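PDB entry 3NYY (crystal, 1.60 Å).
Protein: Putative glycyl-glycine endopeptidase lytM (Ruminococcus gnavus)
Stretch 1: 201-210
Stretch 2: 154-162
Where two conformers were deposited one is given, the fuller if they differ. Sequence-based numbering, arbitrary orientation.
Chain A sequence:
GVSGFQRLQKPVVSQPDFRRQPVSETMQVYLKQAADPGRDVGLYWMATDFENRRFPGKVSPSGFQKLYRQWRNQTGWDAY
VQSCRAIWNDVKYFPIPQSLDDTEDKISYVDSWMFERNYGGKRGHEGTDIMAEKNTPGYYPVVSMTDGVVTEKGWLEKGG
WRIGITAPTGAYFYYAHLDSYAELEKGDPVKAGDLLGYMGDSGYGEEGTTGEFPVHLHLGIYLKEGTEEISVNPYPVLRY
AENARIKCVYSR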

# COMPACT_ATOMS: atom_id res chain seq x y z
N ASP A 201 -8.39 9.61 11.06
CA ASP A 201 -9.27 8.64 10.45
C ASP A 201 -10.66 9.19 10.26
O ASP A 201 -11.65 8.46 10.36
CB ASP A 201 -9.27 7.33 11.25
CG ASP A 201 -9.71 7.50 12.71
OD1 ASP A 201 -10.22 8.59 13.11
OD2 ASP A 201 -9.55 6.50 13.47
N SER A 202 -10.72 10.48 9.97
CA SER A 202 -11.98 11.17 9.81
C SER A 202 -12.59 10.93 8.45
O SER A 202 -11.90 10.88 7.43
CB SER A 202 -11.83 12.66 10.09
OG SER A 202 -11.05 13.34 9.08
N GLY A 203 -13.92 10.82 8.42
CA GLY A 203 -14.64 10.68 7.18
C GLY A 203 -15.77 9.68 7.29
O GLY A 203 -15.97 9.05 8.35
N TYR A 204 -16.51 9.57 6.19
CA TYR A 204 -17.55 8.53 5.97
C TYR A 204 -18.64 8.60 7.00
O TYR A 204 -18.87 7.63 7.76
CB TYR A 204 -16.94 7.13 5.89
N GLY A 205 -19.28 9.76 7.05
CA GLY A 205 -20.47 9.97 7.87
C GLY A 205 -20.72 11.46 7.93
O GLY A 205 -20.13 12.20 7.14
N GLU A 206 -21.54 11.89 8.88
CA GLU A 206 -21.81 13.32 9.13
C GLU A 206 -20.53 14.01 9.59
O GLU A 206 -19.60 13.35 10.04
CB GLU A 206 -22.86 13.53 10.22
CG GLU A 206 -24.24 12.94 9.93
CD GLU A 206 -25.01 13.64 8.81
OE1 GLU A 206 -24.54 14.66 8.27
OE2 GLU A 206 -26.12 13.16 8.49
N GLU A 207 -20.52 15.35 9.48
CA GLU A 207 -19.39 16.18 9.83
C GLU A 207 -18.81 15.78 11.19
O GLU A 207 -19.54 15.71 12.19
CB GLU A 207 -19.79 17.66 9.89
CG GLU A 207 -18.62 18.57 10.12
CD GLU A 207 -18.96 20.05 9.96
OE1 GLU A 207 -19.48 20.65 10.92
OE2 GLU A 207 -18.68 20.62 8.89
N GLY A 208 -17.52 15.51 11.20
CA GLY A 208 -16.81 15.16 12.42
C GLY A 208 -16.69 13.70 12.73
O GLY A 208 -16.08 13.37 13.72
N THR A 209 -17.26 12.83 11.89
CA THR A 209 -17.14 11.39 12.10
C THR A 209 -15.68 10.90 12.03
O THR A 209 -14.94 11.27 11.12
CB THR A 209 -17.98 10.64 11.04
OG1 THR A 209 -19.35 11.01 11.22
CG2 THR A 209 -17.84 9.14 11.18
N THR A 210 -15.34 10.03 12.98
CA THR A 210 -14.02 9.47 13.11
C THR A 210 -14.16 7.97 13.36
O THR A 210 -15.27 7.47 13.70
CB THR A 210 -13.23 10.08 14.27
OG1 THR A 210 -13.93 9.85 15.49
CG2 THR A 210 -12.96 11.58 14.06
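Stretch 2 154-162: GWLEKGGWR

How does stretch 2 lie on stretch 1? It folds back on itself, with Gly-154 and Arg-162 paired by backbone hydrogen bonds in both directions, a short strand that ends at Leu-156, and a turn through Glu-157 to Gly-159 that returns to Gly-160. Stretch 1 is an irregular loop, itself closed by the bond from Gly-203 N to Thr-209 O (2.9 Å) and a type II turn from Glu-206 to Thr-209. The two run in opposite senses where they meet: Gly-203 lies nearest Gly-160, Tyr-204 nearest Glu-157, and Glu-207 nearest Trp-155 by CA position, so the second stretch is read backward as the first advances.

Which polar groups are satisfied directly across the contact? Two backbone amides donate. Tyr-204 N gives its hydrogen to Glu-157 O at 2.9 Å, and Trp-161 N gives its own to Ser-202 OG at 3.0 Å, both nearly straight. The Ser-202 hydroxyl is also hydrogen-bonded elsewhere in the structure. Between these two bonds the chains close up until Gly-203 CA is 3.6 Å from Gly-160 CA, while Gly-160 CA makes a CA-H...O contact of 3.5 Å with Ser-202 O. A CB on Gly-160 would clash with that same oxygen, so the approach depends on its bare backbone.

What does Trp-155 rest against? Its CB points toward the loop, and the loop covers one face of the indole and part of its edge. Glu-207 CA sits over one face, 3.5 Å from the centroid of the five-membered ring in a CH-pi contact, with Gly-208 N over the same face, 3.3 Å from Trp-155 CZ3. At the ring edge lie Gly-205 O, 3.6 Å from Trp-155 CZ2, and Thr-209 O, 3.4 Å from Trp-155 CH2. Trp-161 adds a second indole: its CH2 is 3.5 Å from Glu-207 CG and its CZ2 is 3.7 Å from Gly-208 CA.

How are the remaining donors and acceptors met? Three waters bridge the stretches, each accepting from a tryptophan and donating to the loop. Water 1 links Trp-155 N (2.8 Å from its oxygen) to Glu-207 OE2 (3.0 Å), water 2 links Trp-155 NE1 (2.9 Å) to Gly-205 O (2.8 Å), and water 3 links Trp-161 NE1 (2.9 Å) to Gly-208 O (3.0 Å). Both indole nitrogens are thus satisfied by solvent. Within the loop, Glu-206 O accepts from Thr-209 N at 3.0 Å and from Thr-209 OG1 at 2.6 Å. Gly-205 N is the exception, buried by the contact without a partner in the model.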

# COMPACT_ATOMS: atom_id res chain seq x y z
N GLY A 154 -12.08 22.33 5.26
CA GLY A 154 -13.32 21.90 5.90
C GLY A 154 -13.66 20.47 5.61
O GLY A 154 -12.90 19.74 4.99
N TRP A 155 -14.85 20.07 6.05
CA TRP A 155 -15.28 18.72 5.92
C TRP A 155 -15.77 18.39 4.51
O TRP A 155 -16.52 19.17 3.92
CB TRP A 155 -16.49 18.50 6.86
CG TRP A 155 -17.00 17.10 6.88
CD1 TRP A 155 -18.09 16.62 6.23
CD2 TRP A 155 -16.47 16.02 7.63
NE1 TRP A 155 -18.27 15.29 6.52
CE2 TRP A 155 -17.27 14.90 7.38
CE3 TRP A 155 -15.37 15.89 8.49
CZ2 TRP A 155 -16.99 13.65 7.95
CZ3 TRP A 155 -15.14 14.67 9.09
CH2 TRP A 155 -15.93 13.58 8.81
N LEU A 156 -15.42 17.21 4.06
CA LEU A 156 -16.11 16.53 2.94
C LEU A 156 -16.51 15.13 3.38
O LEU A 156 -15.76 14.49 4.11
CB LEU A 156 -15.23 16.41 1.69
CG LEU A 156 -14.88 17.64 0.90
CD1 LEU A 156 -13.95 17.25 -0.30
CD2 LEU A 156 -16.08 18.40 0.40
N GLU A 157 -17.69 14.64 2.96
CA GLU A 157 -18.11 13.28 3.36
C GLU A 157 -17.04 12.23 3.05
O GLU A 157 -16.74 11.38 3.89
CB GLU A 157 -19.46 12.87 2.70
CG GLU A 157 -19.97 11.48 3.15
CD GLU A 157 -21.36 11.16 2.63
OE1 GLU A 157 -21.61 11.36 1.42
OE2 GLU A 157 -22.18 10.69 3.43
N LYS A 158 -16.46 12.29 1.84
CA LYS A 158 -15.47 11.28 1.39
C LYS A 158 -13.99 11.62 1.69
O LYS A 158 -13.08 10.84 1.35
CB LYS A 158 -15.54 11.06 -0.12
CG LYS A 158 -16.88 10.52 -0.63
CD LYS A 158 -16.75 10.13 -2.13
CE LYS A 158 -18.07 9.64 -2.73
NZ LYS A 158 -18.72 10.68 -3.60
N GLY A 159 -13.75 12.79 2.24
CA GLY A 159 -12.41 13.18 2.65
C GLY A 159 -12.27 13.51 4.13
O GLY A 159 -11.20 13.86 4.59
N GLY A 160 -13.36 13.40 4.89
CA GLY A 160 -13.29 13.91 6.29
C GLY A 160 -12.82 15.34 6.38
O GLY A 160 -13.17 16.20 5.55
N TRP A 161 -12.00 15.62 7.38
CA TRP A 161 -11.39 16.94 7.52
C TRP A 161 -10.24 17.00 6.51
O TRP A 161 -9.23 16.27 6.63
CB TRP A 161 -10.81 17.17 8.92
CG TRP A 161 -11.85 17.13 9.97
CD1 TRP A 161 -11.99 16.19 10.98
CD2 TRP A 161 -12.97 18.01 10.08
NE1 TRP A 161 -13.10 16.49 11.74
CE2 TRP A 161 -13.71 17.60 11.21
CE3 TRP A 161 -13.41 19.16 9.36
CZ2 TRP A 161 -14.89 18.25 11.59
CZ3 TRP A 161 -14.56 19.81 9.77
CH2 TRP A 161 -15.26 19.38 10.89
N ARG A 162 -10.41 17.83 5.50
CA ARG A 162 -9.43 18.00 4.48
C ARG A 162 -9.01 19.45 4.36
O ARG A 162 -9.70 20.38 4.80
CB ARG A 162 -9.89 17.44 3.11
CG ARG A 162 -11.11 18.06 2.43
CD ARG A 162 -10.73 19.38 1.74
NE ARG A 162 -11.67 19.88 0.75
CZ ARG A 162 -12.74 20.62 1.01
NH1 ARG A 162 -13.07 20.96 2.28
NH2 ARG A 162 -13.52 21.01 0.01
O HOH W 1 -16.51 21.96 7.38
O HOH W 2 -20.83 14.47 5.57
O HOH W 3 -13.72 15.09 14.16